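Local coordinates for protein salt-tolerant glutaminase (Micrococcus luteus, PDB 3AGD) that probably catalyses the hydrolysis of L-glutamine to L-glutamate and ammonium, at residues 165-168 with 169-172; 180-183 with 184-188; 231-234 with 235-239; 247-250 with 251-255; 385-388 with 389-392. All coordinates share one frame; numbering follows the deposited sequence.

How the contacts relate
The five contacts follow in series along the chain, the first four in the glutaminase region and contact 5 in the STAS region. Contacts 1 and 2 touch, with centres 9 Å apart: the helices 165-176 and 184-195 that carry them are successive and pack together beside the L-glutamate site, to which Asn-167 belongs. Contacts 3 and 4 are 14 Å apart between centres, on helix 227-240 and the short helix 249-252, and meet through Thr-238 and Leu-250. Contact 5, around the start of helix 389-395, lies about 60 Å from contacts 1 and 2 between centres, across the chain's centre. Contacts 3, 4 and 5 all touch the second subunit, so both regions take part in contacts between subunits.

Contact 1: residues 165-168 with 169-172; sequences DRNL and SLAH
The guanidinium of Arg-166 and the amide of Asn-167 both meet one methyl of Leu-170: CD1 is 3.8 Å from Arg-166 NH1, which it approaches at a slant, and equally far from Asn-167 OD1. The third flat group, the imidazole of His-172, has Leu-168 O near it, also at a slant, 3.2 Å from CD2. All of this happens on the opening turns of the alpha-helix 165-176, where residues three and four positions apart lie over one another. Arg-166 reaches Leu-170 because its CG turns away from the backbone N (chi1 178°) and its chain runs straight on to NE; its far end then forms a salt bridge with Glu-94. Asn-167 OD1 accepts a hydrogen bond from Asn-114 ND2. Both asparagines bind L-glutamate in this protein, so that bond probably fixes the rotation of a substrate-binding amide, with Leu-170 CD1 beside its oxygen; Leu-170 also packs against Phe-96 and Leu-118. On another side of the helix the Ala-171 methyl packs on Ala-184 and Val-188 of helix 184-195. The backbone ladder is regular: Ser-169 N bonds to Asp-165 O, Leu-170 N to Arg-166 O and His-172 N to Leu-168 O. The remaining rung, accepted by the binding-site residue itself, is the 2.8 Å hydrogen bond from Ala-171 N to Asn-167 O.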
loop_
_atom_site.group_PDB
_atom_site.type_symbol
_atom_site.label_atom_id
_atom_site.label_comp_id
_atom_site.label_asym_id
_atom_site.label_seq_id
_atom_site.Cartn_x
_atom_site.Cartn_y
_atom_site.Cartn_z
ATOM N N ASP A 165 12.589 15.931 32.053
ATOM C CA ASP A 165 13.719 16.741 31.633
ATOM C C ASP A 165 14.080 16.574 30.158
ATOM O O ASP A 165 14.347 17.564 29.475
ATOM C CB ASP A 165 14.946 16.462 32.508
ATOM C CG ASP A 165 14.943 17.280 33.784
ATOM O OD1 ASP A 165 14.767 18.512 33.699
ATOM O OD2 ASP A 165 15.124 16.699 34.870
ATOM N N ARG A 166 14.083 15.342 29.654
ATOM C CA ARG A 166 14.429 15.137 28.252
ATOM C C ARG A 166 13.453 15.843 27.319
ATOM O O ARG A 166 13.873 16.537 26.390
ATOM C CB ARG A 166 14.505 13.643 27.896
ATOM C CG ARG A 166 14.830 13.414 26.411
ATOM C CD ARG A 166 15.304 12.001 26.091
ATOM N NE ARG A 166 15.639 11.865 24.672
ATOM C CZ ARG A 166 14.748 11.826 23.680
ATOM N NH1 ARG A 166 13.447 11.901 23.939
ATOM N NH2 ARG A 166 15.158 11.738 22.419
ATOM N N ASN A 167 12.152 15.683 27.550
ATOM C CA ASN A 167 11.181 16.348 26.681
ATOM C C ASN A 167 11.228 17.867 26.839
ATOM O O ASN A 167 10.979 18.607 25.880
ATOM C CB ASN A 167 9.761 15.828 26.937
ATOM C CG ASN A 167 9.507 14.494 26.258
ATOM O OD1 ASN A 167 9.977 14.258 25.144
ATOM N ND2 ASN A 167 8.755 13.625 26.915
ATOM N N LEU A 168 11.535 18.327 28.051
ATOM C CA LEU A 168 11.658 19.759 28.318
ATOM C C LEU A 168 12.879 20.261 27.539
ATOM O O LEU A 168 12.892 21.377 27.026
ATOM C CB LEU A 168 11.845 20.003 29.818
ATOM C CG LEU A 168 10.584 19.877 30.684
ATOM C CD1 LEU A 168 10.950 19.740 32.172
ATOM C CD2 LEU A 168 9.709 21.091 30.448
ATOM N N SER A 169 13.901 19.419 27.443
ATOM C CA SER A 169 15.103 19.773 26.698
ATOM C C SER A 169 14.739 19.964 25.230
ATOM O O SER A 169 15.117 20.957 24.610
ATOM C CB SER A 169 16.147 18.669 26.813
ATOM O OG SER A 169 17.195 18.894 25.890
ATOM N N LEU A 170 14.001 19.007 24.677
ATOM C CA LEU A 170 13.586 19.090 23.283
ATOM C C LEU A 170 12.733 20.341 23.075
ATOM O O LEU A 170 12.939 21.094 22.123
ATOM C CB LEU A 170 12.799 17.840 22.888
ATOM C CG LEU A 170 13.548 16.499 23.003
ATOM C CD1 LEU A 170 12.621 15.356 22.601
ATOM C CD2 LEU A 170 14.793 16.515 22.109
ATOM N N ALA A 171 11.786 20.569 23.978
ATOM C CA ALA A 171 10.918 21.735 23.885
ATOM C C ALA A 171 11.721 23.034 23.877
ATOM O O ALA A 171 11.456 23.928 23.070
ATOM C CB ALA A 171 9.917 21.740 25.036
ATOM N N HIS A 172 12.698 23.149 24.774
ATOM C CA HIS A 172 13.523 24.358 24.823
ATOM C C HIS A 172 14.303 24.546 23.528
ATOM O O HIS A 172 14.387 25.654 23.003
ATOM C CB HIS A 172 14.495 24.309 26.005
ATOM C CG HIS A 172 13.902 24.785 27.297
ATOM N ND1 HIS A 172 13.523 26.095 27.503
ATOM C CD2 HIS A 172 13.627 24.130 28.450
ATOM C CE1 HIS A 172 13.043 26.226 28.727
ATOM N NE2 HIS A 172 13.096 25.048 29.324
#

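Contact 2: residues 180-183 with 184-188; sequences LQDS and AEEIV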
loop_
_atom_site.group_PDB
_atom_site.type_symbol
_atom_site.label_atom_id
_atom_site.label_comp_id
_atom_site.label_asym_id
_atom_site.label_seq_id
_atom_site.Cartn_x
_atom_site.Cartn_y
_atom_site.Cartn_z
ATOM N N LEU A 180 8.573 26.294 18.402
ATOM C CA LEU A 180 7.576 26.427 19.460
ATOM C C LEU A 180 7.507 27.893 19.872
ATOM O O LEU A 180 8.530 28.577 19.923
ATOM C CB LEU A 180 7.954 25.589 20.679
ATOM C CG LEU A 180 7.979 24.070 20.534
ATOM C CD1 LEU A 180 8.258 23.443 21.893
ATOM C CD2 LEU A 180 6.652 23.583 19.994
ATOM N N GLN A 181 6.307 28.373 20.178
ATOM C CA GLN A 181 6.139 29.762 20.576
ATOM C C GLN A 181 5.882 29.891 22.073
ATOM O O GLN A 181 6.439 30.770 22.729
ATOM C CB GLN A 181 4.994 30.399 19.782
ATOM C CG GLN A 181 5.228 30.436 18.272
ATOM C CD GLN A 181 5.308 29.047 17.641
ATOM O OE1 GLN A 181 6.344 28.656 17.093
ATOM N NE2 GLN A 181 4.212 28.301 17.712
ATOM N N ASP A 182 5.044 29.011 22.613
ATOM C CA ASP A 182 4.738 29.041 24.036
ATOM C C ASP A 182 5.860 28.397 24.846
ATOM O O ASP A 182 6.807 27.858 24.280
ATOM C CB ASP A 182 3.397 28.358 24.285
ATOM C CG ASP A 182 2.258 29.077 23.582
ATOM O OD1 ASP A 182 1.586 28.465 22.725
ATOM O OD2 ASP A 182 2.045 30.273 23.877
ATOM N N SER A 183 5.764 28.457 26.170
ATOM C CA SER A 183 6.821 27.906 27.012
ATOM C C SER A 183 7.017 26.410 26.851
ATOM O O SER A 183 6.094 25.681 26.485
ATOM C CB SER A 183 6.559 28.219 28.486
ATOM O OG SER A 183 5.457 27.476 28.971
ATOM N N ALA A 184 8.238 25.966 27.131
ATOM C CA ALA A 184 8.595 24.559 27.040
ATOM C C ALA A 184 7.708 23.769 27.996
ATOM O O ALA A 184 7.217 22.686 27.667
ATOM C CB ALA A 184 10.065 24.375 27.410
ATOM N N GLU A 185 7.501 24.332 29.181
ATOM C CA GLU A 185 6.682 23.703 30.205
ATOM C C GLU A 185 5.233 23.476 29.755
ATOM O O GLU A 185 4.651 22.423 30.026
ATOM C CB GLU A 185 6.710 24.558 31.476
ATOM C CG GLU A 185 5.882 24.004 32.617
ATOM C CD GLU A 185 6.448 22.716 33.185
ATOM O OE1 GLU A 185 5.790 22.114 34.060
ATOM O OE2 GLU A 185 7.553 22.312 32.760
ATOM N N GLU A 186 4.660 24.460 29.068
ATOM C CA GLU A 186 3.276 24.378 28.594
ATOM C C GLU A 186 3.088 23.346 27.482
ATOM O O GLU A 186 2.075 22.645 27.434
ATOM C CB GLU A 186 2.809 25.746 28.090
ATOM C CG GLU A 186 1.358 25.788 27.628
ATOM C CD GLU A 186 0.966 27.136 27.036
ATOM O OE1 GLU A 186 1.364 28.172 27.611
ATOM O OE2 GLU A 186 0.253 27.160 26.008
ATOM N N ILE A 187 4.056 23.262 26.580
ATOM C CA ILE A 187 3.958 22.310 25.485
ATOM C C ILE A 187 4.223 20.891 25.969
ATOM O O ILE A 187 3.565 19.951 25.538
ATOM C CB ILE A 187 4.928 22.682 24.348
ATOM C CG1 ILE A 187 4.536 24.051 23.783
ATOM C CG2 ILE A 187 4.880 21.635 23.252
ATOM C CD1 ILE A 187 3.082 24.121 23.296
ATOM N N VAL A 188 5.174 20.732 26.880
ATOM C CA VAL A 188 5.467 19.408 27.409
ATOM C C VAL A 188 4.282 18.894 28.226
ATOM O O VAL A 188 3.936 17.716 28.145
ATOM C CB VAL A 188 6.734 19.425 28.288
ATOM C CG1 VAL A 188 6.837 18.141 29.098
ATOM C CG2 VAL A 188 7.969 19.591 27.404
HETATM O O HOH W 1 3.470 29.694 27.597
#
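Ser-183 OG accepts from Glu-186 N at 3.1 Å, tying loop 180-183 to the first turn of helix 184-195, and Ser-183 O takes the N-H of Ile-187 at 3.2 Å, the first regular helical rung. The serine hydroxyl can turn back over the helix end because OG sits between the backbone N and the carbonyl carbon (chi1 70°), which also brings it within 3.3 Å of Glu-186 CB. A water closes the circle: it accepts from Ser-183 N and donates to Glu-186 OE1, 2.6 Å from it.

Charge comes next. The carboxylates of Asp-182 and Glu-186 lie with their planes 22° apart, Asp-182 OD1 standing 3.8 Å from Glu-186 OE2. Their mutual repulsion is probably eased by Gln-122 NE2, which donates to Asp-182 OD1, and by a long, weak ion pair of that oxygen with Arg-134; the helix N-terminus should also help.

Apolar packing fills the inner side. Leu-180 lays CD1 against Ile-187 CG2 at 4.1 Å, and Ile-187 also rests on Leu-118 and Gln-122 of helix 114-123, one turn ahead of the glutamate-binding Tyr-191.

A serine N-cap with a glutamate three residues on is the sequence signature of the capping box; here the serine-to-backbone half is direct, and the returning half, from the glutamate to the N-cap N-H, runs through water.

Contact 3: residues 231-234 with 235-239; sequences RRVV and SVMTS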
loop_
_atom_site.group_PDB
_atom_site.type_symbol
_atom_site.label_atom_id
_atom_site.label_comp_id
_atom_site.label_asym_id
_atom_site.label_seq_id
_atom_site.Cartn_x
_atom_site.Cartn_y
_atom_site.Cartn_z
ATOM N N ARG A 231 -4.072 9.614 4.678
ATOM C CA ARG A 231 -2.964 9.081 3.889
ATOM C C ARG A 231 -1.609 9.591 4.370
ATOM O O ARG A 231 -0.630 8.844 4.399
ATOM C CB ARG A 231 -3.141 9.446 2.413
ATOM C CG ARG A 231 -3.951 8.451 1.591
ATOM C CD ARG A 231 -4.041 8.929 0.147
ATOM N NE ARG A 231 -2.907 9.790 -0.178
ATOM C CZ ARG A 231 -3.013 11.019 -0.675
ATOM N NH1 ARG A 231 -4.209 11.541 -0.922
ATOM N NH2 ARG A 231 -1.924 11.741 -0.895
ATOM N N ARG A 232 -1.558 10.868 4.729
ATOM C CA ARG A 232 -0.323 11.473 5.208
ATOM C C ARG A 232 0.075 10.849 6.538
ATOM O O ARG A 232 1.249 10.577 6.787
ATOM C CB ARG A 232 -0.510 12.990 5.375
ATOM C CG ARG A 232 0.551 13.679 6.243
ATOM C CD ARG A 232 1.955 13.603 5.652
ATOM N NE ARG A 232 2.181 14.562 4.572
ATOM C CZ ARG A 232 2.344 15.874 4.741
ATOM N NH1 ARG A 232 2.310 16.410 5.955
ATOM N NH2 ARG A 232 2.553 16.655 3.691
ATOM N N VAL A 233 -0.914 10.614 7.389
ATOM C CA VAL A 233 -0.654 10.043 8.701
ATOM C C VAL A 233 -0.120 8.622 8.598
ATOM O O VAL A 233 0.888 8.276 9.218
ATOM C CB VAL A 233 -1.932 10.053 9.566
ATOM C CG1 VAL A 233 -1.690 9.310 10.869
ATOM C CG2 VAL A 233 -2.344 11.499 9.852
ATOM N N VAL A 234 -0.784 7.796 7.802
ATOM C CA VAL A 234 -0.328 6.426 7.668
ATOM C C VAL A 234 1.034 6.373 6.973
ATOM O O VAL A 234 1.833 5.488 7.261
ATOM C CB VAL A 234 -1.365 5.573 6.926
ATOM C CG1 VAL A 234 -0.908 4.123 6.878
ATOM C CG2 VAL A 234 -2.718 5.679 7.644
ATOM N N SER A 235 1.308 7.323 6.078
ATOM C CA SER A 235 2.608 7.356 5.402
ATOM C C SER A 235 3.704 7.608 6.434
ATOM O O SER A 235 4.721 6.917 6.460
ATOM C CB SER A 235 2.662 8.464 4.336
ATOM O OG SER A 235 1.888 8.138 3.192
ATOM N N VAL A 236 3.483 8.596 7.295
ATOM C CA VAL A 236 4.453 8.944 8.333
ATOM C C VAL A 236 4.654 7.804 9.338
ATOM O O VAL A 236 5.763 7.599 9.840
ATOM C CB VAL A 236 4.013 10.235 9.053
ATOM C CG1 VAL A 236 4.913 10.521 10.246
ATOM C CG2 VAL A 236 4.060 11.393 8.068
ATOM N N MET A 237 3.585 7.066 9.626
ATOM C CA MET A 237 3.661 5.926 10.538
ATOM C C MET A 237 4.547 4.861 9.889
ATOM O O MET A 237 5.399 4.250 10.533
ATOM C CB MET A 237 2.263 5.334 10.782
ATOM C CG MET A 237 1.398 6.083 11.783
ATOM S SD MET A 237 -0.297 5.413 11.831
ATOM C CE MET A 237 -0.018 3.825 12.616
ATOM N N THR A 238 4.330 4.646 8.600
ATOM C CA THR A 238 5.084 3.658 7.848
ATOM C C THR A 238 6.581 3.953 7.894
ATOM O O THR A 238 7.380 3.093 8.261
ATOM C CB THR A 238 4.616 3.628 6.375
ATOM O OG1 THR A 238 3.215 3.329 6.329
ATOM C CG2 THR A 238 5.376 2.567 5.586
ATOM N N SER A 239 6.955 5.178 7.542
ATOM C CA SER A 239 8.361 5.576 7.514
ATOM C C SER A 239 9.099 5.625 8.852
ATOM O O SER A 239 10.272 5.253 8.920
ATOM C CB SER A 239 8.502 6.940 6.830
ATOM O OG SER A 239 8.069 6.875 5.485
#
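Ser-235 folds its hydroxyl back onto the preceding turn, where OG donates to Arg-231 O at 2.9 Å. Its backbone N bonds to the same oxygen at 3.0 Å, and the two donors come from opposite faces of the carbonyl plane, each tilted about 30° from it. The torsion responsible (chi1 -73°) sets OG beside its own backbone N. Val-236 follows with a regular bond to Arg-232 O; its CG2 touches Arg-232 CD at 3.9 Å, where the arginine chain bends before its guanidinium reaches Asp-84 and Tyr-71. Both residues thus lie on the side of helix 227-240 that faces helix 67-78, inside the helical part of a fold of the beta-lactamase clan. Met-237 bonds through N to Val-233 O. Its SD reaches back to 4.2 Å from Val-233 CG1 before the bend at chi3 turns CE away; the side chain also packs on Leu-211 of helix 201-212. Thr-238 repeats the pattern of Ser-235: Val-234 O receives its N at 3.0 Å and its OG1 at 2.7 Å, again from the two faces of the carbonyl. Beyond Val-234 and Ser-235 lies Met-307 of the second subunit.

Contact 4: residues 247-250 with 251-255; sequences GQWL and ADVGI
Gln-248, the N-cap of the short helix 249-252, bends its chain at chi2 (-89°) to bring OE1 to Ala-251 N at 3.0 Å. Asp-252 completes a reciprocal pair with the same residue, its N bonding almost straight to Gln-248 O while its OD2 accepts from Gln-248 N at 3.0 Å, met from above the carboxylate plane. At the far end Trp-249 O takes two donors, Val-253 N at 2.8 Å and Gly-254 N at 3.0 Å, as Gly-254 leaves helical geometry with positive phi. The indole contributes a further bond: NE1 donates to Ile-255 O at 2.7 Å, the acceptor lying 2° from the ring plane.

Aromatic packing is a CH-pi contact. Val-253 CG2 stands 3.6 Å from the centroid of the six-membered ring of Trp-249, squarely over one face, so the indole is held by a methyl above it and a carbonyl at its edge.

Ile-255 leads on to strand 257-259, at one edge of the five-stranded antiparallel sheet. Trp-249 and Val-253 pack on helix 289-301 through Arg-296, whereas Leu-250 and Ala-251 meet Ser-235 of the second subunit.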
loop_
_atom_site.group_PDB
_atom_site.type_symbol
_atom_site.label_atom_id
_atom_site.label_comp_id
_atom_site.label_asym_id
_atom_site.label_seq_id
_atom_site.Cartn_x
_atom_site.Cartn_y
_atom_site.Cartn_z
ATOM N N GLY A 247 15.269 -5.609 12.212
ATOM C CA GLY A 247 15.024 -5.779 10.787
ATOM C C GLY A 247 14.533 -4.478 10.171
ATOM O O GLY A 247 14.979 -3.402 10.561
ATOM N N GLN A 248 13.624 -4.568 9.208
ATOM C CA GLN A 248 13.067 -3.374 8.574
ATOM C C GLN A 248 11.569 -3.641 8.505
ATOM O O GLN A 248 11.113 -4.459 7.709
ATOM C CB GLN A 248 13.656 -3.191 7.177
ATOM C CG GLN A 248 13.739 -1.744 6.701
ATOM C CD GLN A 248 12.490 -1.274 5.992
ATOM O OE1 GLN A 248 11.806 -2.056 5.331
ATOM N NE2 GLN A 248 12.195 0.015 6.107
ATOM N N TRP A 249 10.821 -2.941 9.354
ATOM C CA TRP A 249 9.379 -3.110 9.487
ATOM C C TRP A 249 8.527 -3.149 8.222
ATOM O O TRP A 249 7.747 -4.079 8.036
ATOM C CB TRP A 249 8.829 -2.049 10.446
ATOM C CG TRP A 249 7.481 -2.395 10.984
ATOM C CD1 TRP A 249 6.269 -1.952 10.528
ATOM C CD2 TRP A 249 7.201 -3.272 12.081
ATOM N NE1 TRP A 249 5.254 -2.498 11.280
ATOM C CE2 TRP A 249 5.798 -3.311 12.239
ATOM C CE3 TRP A 249 8.003 -4.030 12.948
ATOM C CZ2 TRP A 249 5.178 -4.078 13.231
ATOM C CZ3 TRP A 249 7.383 -4.793 13.936
ATOM C CH2 TRP A 249 5.984 -4.810 14.067
ATOM N N LEU A 250 8.656 -2.150 7.360
ATOM C CA LEU A 250 7.867 -2.128 6.136
ATOM C C LEU A 250 8.069 -3.408 5.325
ATOM O O LEU A 250 7.101 -4.044 4.910
ATOM C CB LEU A 250 8.223 -0.890 5.301
ATOM C CG LEU A 250 7.546 -0.617 3.949
ATOM C CD1 LEU A 250 8.322 -1.292 2.851
ATOM C CD2 LEU A 250 6.092 -1.090 3.962
ATOM N N ALA A 251 9.320 -3.803 5.122
ATOM C CA ALA A 251 9.611 -5.008 4.343
ATOM C C ALA A 251 9.200 -6.309 5.027
ATOM O O ALA A 251 8.548 -7.158 4.413
ATOM C CB ALA A 251 11.102 -5.066 3.994
ATOM N N ASP A 252 9.578 -6.471 6.292
ATOM C CA ASP A 252 9.261 -7.696 7.019
ATOM C C ASP A 252 7.802 -7.864 7.434
ATOM O O ASP A 252 7.254 -8.960 7.344
ATOM C CB ASP A 252 10.126 -7.820 8.283
ATOM C CG ASP A 252 11.610 -7.706 7.999
ATOM O OD1 ASP A 252 12.059 -8.120 6.911
ATOM O OD2 ASP A 252 12.337 -7.211 8.882
ATOM N N VAL A 253 7.175 -6.786 7.893
ATOM C CA VAL A 253 5.799 -6.861 8.372
ATOM C C VAL A 253 4.799 -6.202 7.427
ATOM O O VAL A 253 3.751 -6.778 7.117
ATOM C CB VAL A 253 5.692 -6.221 9.785
ATOM C CG1 VAL A 253 4.375 -6.587 10.436
ATOM C CG2 VAL A 253 6.852 -6.689 10.650
ATOM N N GLY A 254 5.120 -4.994 6.977
ATOM C CA GLY A 254 4.237 -4.299 6.059
ATOM C C GLY A 254 2.965 -3.742 6.672
ATOM O O GLY A 254 1.995 -3.480 5.956
ATOM N N ILE A 255 2.958 -3.560 7.988
ATOM C CA ILE A 255 1.786 -3.021 8.672
ATOM C C ILE A 255 2.141 -1.728 9.402
ATOM O O ILE A 255 2.786 -1.758 10.448
ATOM C CB ILE A 255 1.216 -4.028 9.702
ATOM C CG1 ILE A 255 0.750 -5.299 8.989
ATOM C CG2 ILE A 255 0.028 -3.403 10.447
ATOM C CD1 ILE A 255 0.217 -6.370 9.935
#

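Contact 5: residues 385-388 with 389-392; sequences GGAV and HEAA
His-389 turns its imidazole back toward the loop that precedes it, with Gly-386 O at the ring edge, 3.1 Å from CE1. The turn comes from a chi1 of 68°, which places CG between the backbone N and the carbonyl carbon and swings the ring toward the glycines rather than along the helix. A water also lies in the ring plane, 3.2 Å from ND1 and hydrogen-bonded to it; the same water gives a weak bond to Gly-385 O. Over one face, displaced toward the rim, sits Glu-390 CG.

Glu-390 takes the other course. Its CG stands beside its own backbone N (chi1 -53°), and from there the chain runs extended, laying the carboxyl carbon CD 3.6 Å from Ala-387 CB. The methyl thus touches the acid at CD, while its oxygens bond farther on: OE1 to Val-320 N and OE2, in a salt bridge, to Arg-413 of the second subunit.

The backbone explains the layout. Residues 385-388 form a type II' beta turn, closed by Val-388 N to Gly-385 O at 2.9 Å, and the chain runs on into helix 389-395. Two bonds here span three residues: Glu-390 N to Ala-387 O at 2.9 Å, Ala-391 N to Val-388 O at 3.1 Å, both donors well above the carbonyl plane. A second water joins Val-388 O to Ala-392 N.

In the STAS region, Val-388 packs between strand 317-323 and helix 337-349, Ala-391 also meets that helix, and His-389 lies against helix 376-383.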
loop_
_atom_site.group_PDB
_atom_site.type_symbol
_atom_site.label_atom_id
_atom_site.label_comp_id
_atom_site.label_asym_id
_atom_site.label_seq_id
_atom_site.Cartn_x
_atom_site.Cartn_y
_atom_site.Cartn_z
ATOM N N GLY A 385 -9.427 -8.868 -13.840
ATOM C CA GLY A 385 -10.506 -8.183 -14.544
ATOM C C GLY A 385 -11.993 -8.441 -14.302
ATOM O O GLY A 385 -12.821 -7.906 -15.041
ATOM N N GLY A 386 -12.353 -9.244 -13.304
ATOM C CA GLY A 386 -13.760 -9.496 -13.037
ATOM C C GLY A 386 -14.577 -9.812 -14.279
ATOM O O GLY A 386 -14.315 -10.801 -14.964
ATOM N N ALA A 387 -15.565 -8.974 -14.583
ATOM C CA ALA A 387 -16.408 -9.205 -15.757
ATOM C C ALA A 387 -16.145 -8.228 -16.904
ATOM O O ALA A 387 -16.948 -8.123 -17.834
ATOM C CB ALA A 387 -17.880 -9.157 -15.357
ATOM N N VAL A 388 -15.024 -7.517 -16.836
ATOM C CA VAL A 388 -14.666 -6.560 -17.883
ATOM C C VAL A 388 -14.678 -7.240 -19.249
ATOM O O VAL A 388 -15.110 -6.660 -20.250
ATOM C CB VAL A 388 -13.246 -5.976 -17.660
ATOM C CG1 VAL A 388 -12.841 -5.108 -18.852
ATOM C CG2 VAL A 388 -13.209 -5.160 -16.379
ATOM N N HIS A 389 -14.203 -8.482 -19.273
ATOM C CA HIS A 389 -14.117 -9.252 -20.504
ATOM C C HIS A 389 -15.466 -9.525 -21.153
ATOM O O HIS A 389 -15.531 -9.806 -22.350
ATOM C CB HIS A 389 -13.399 -10.582 -20.246
ATOM C CG HIS A 389 -14.176 -11.538 -19.393
ATOM N ND1 HIS A 389 -14.319 -11.377 -18.031
ATOM C CD2 HIS A 389 -14.853 -12.667 -19.711
ATOM C CE1 HIS A 389 -15.048 -12.366 -17.546
ATOM N NE2 HIS A 389 -15.385 -13.162 -18.544
ATOM N N GLU A 390 -16.542 -9.449 -20.376
ATOM C CA GLU A 390 -17.864 -9.708 -20.931
ATOM C C GLU A 390 -18.256 -8.643 -21.961
ATOM O O GLU A 390 -19.147 -8.866 -22.782
ATOM C CB GLU A 390 -18.912 -9.792 -19.813
ATOM C CG GLU A 390 -18.556 -10.787 -18.709
ATOM C CD GLU A 390 -19.715 -11.074 -17.762
ATOM O OE1 GLU A 390 -20.540 -10.168 -17.533
ATOM O OE2 GLU A 390 -19.791 -12.206 -17.234
ATOM N N ALA A 391 -17.586 -7.492 -21.925
ATOM C CA ALA A 391 -17.878 -6.419 -22.876
ATOM C C ALA A 391 -17.432 -6.852 -24.267
ATOM O O ALA A 391 -18.156 -6.678 -25.246
ATOM C CB ALA A 391 -17.160 -5.136 -22.476
ATOM N N ALA A 392 -16.233 -7.420 -24.346
ATOM C CA ALA A 392 -15.703 -7.886 -25.618
ATOM C C ALA A 392 -16.614 -8.981 -26.160
ATOM O O ALA A 392 -16.883 -9.043 -27.360
ATOM C CB ALA A 392 -14.284 -8.417 -25.432
HETATM O O HOH W 2 -12.204 -9.151 -17.300
HETATM O O HOH W 3 -14.004 -6.832 -22.503
#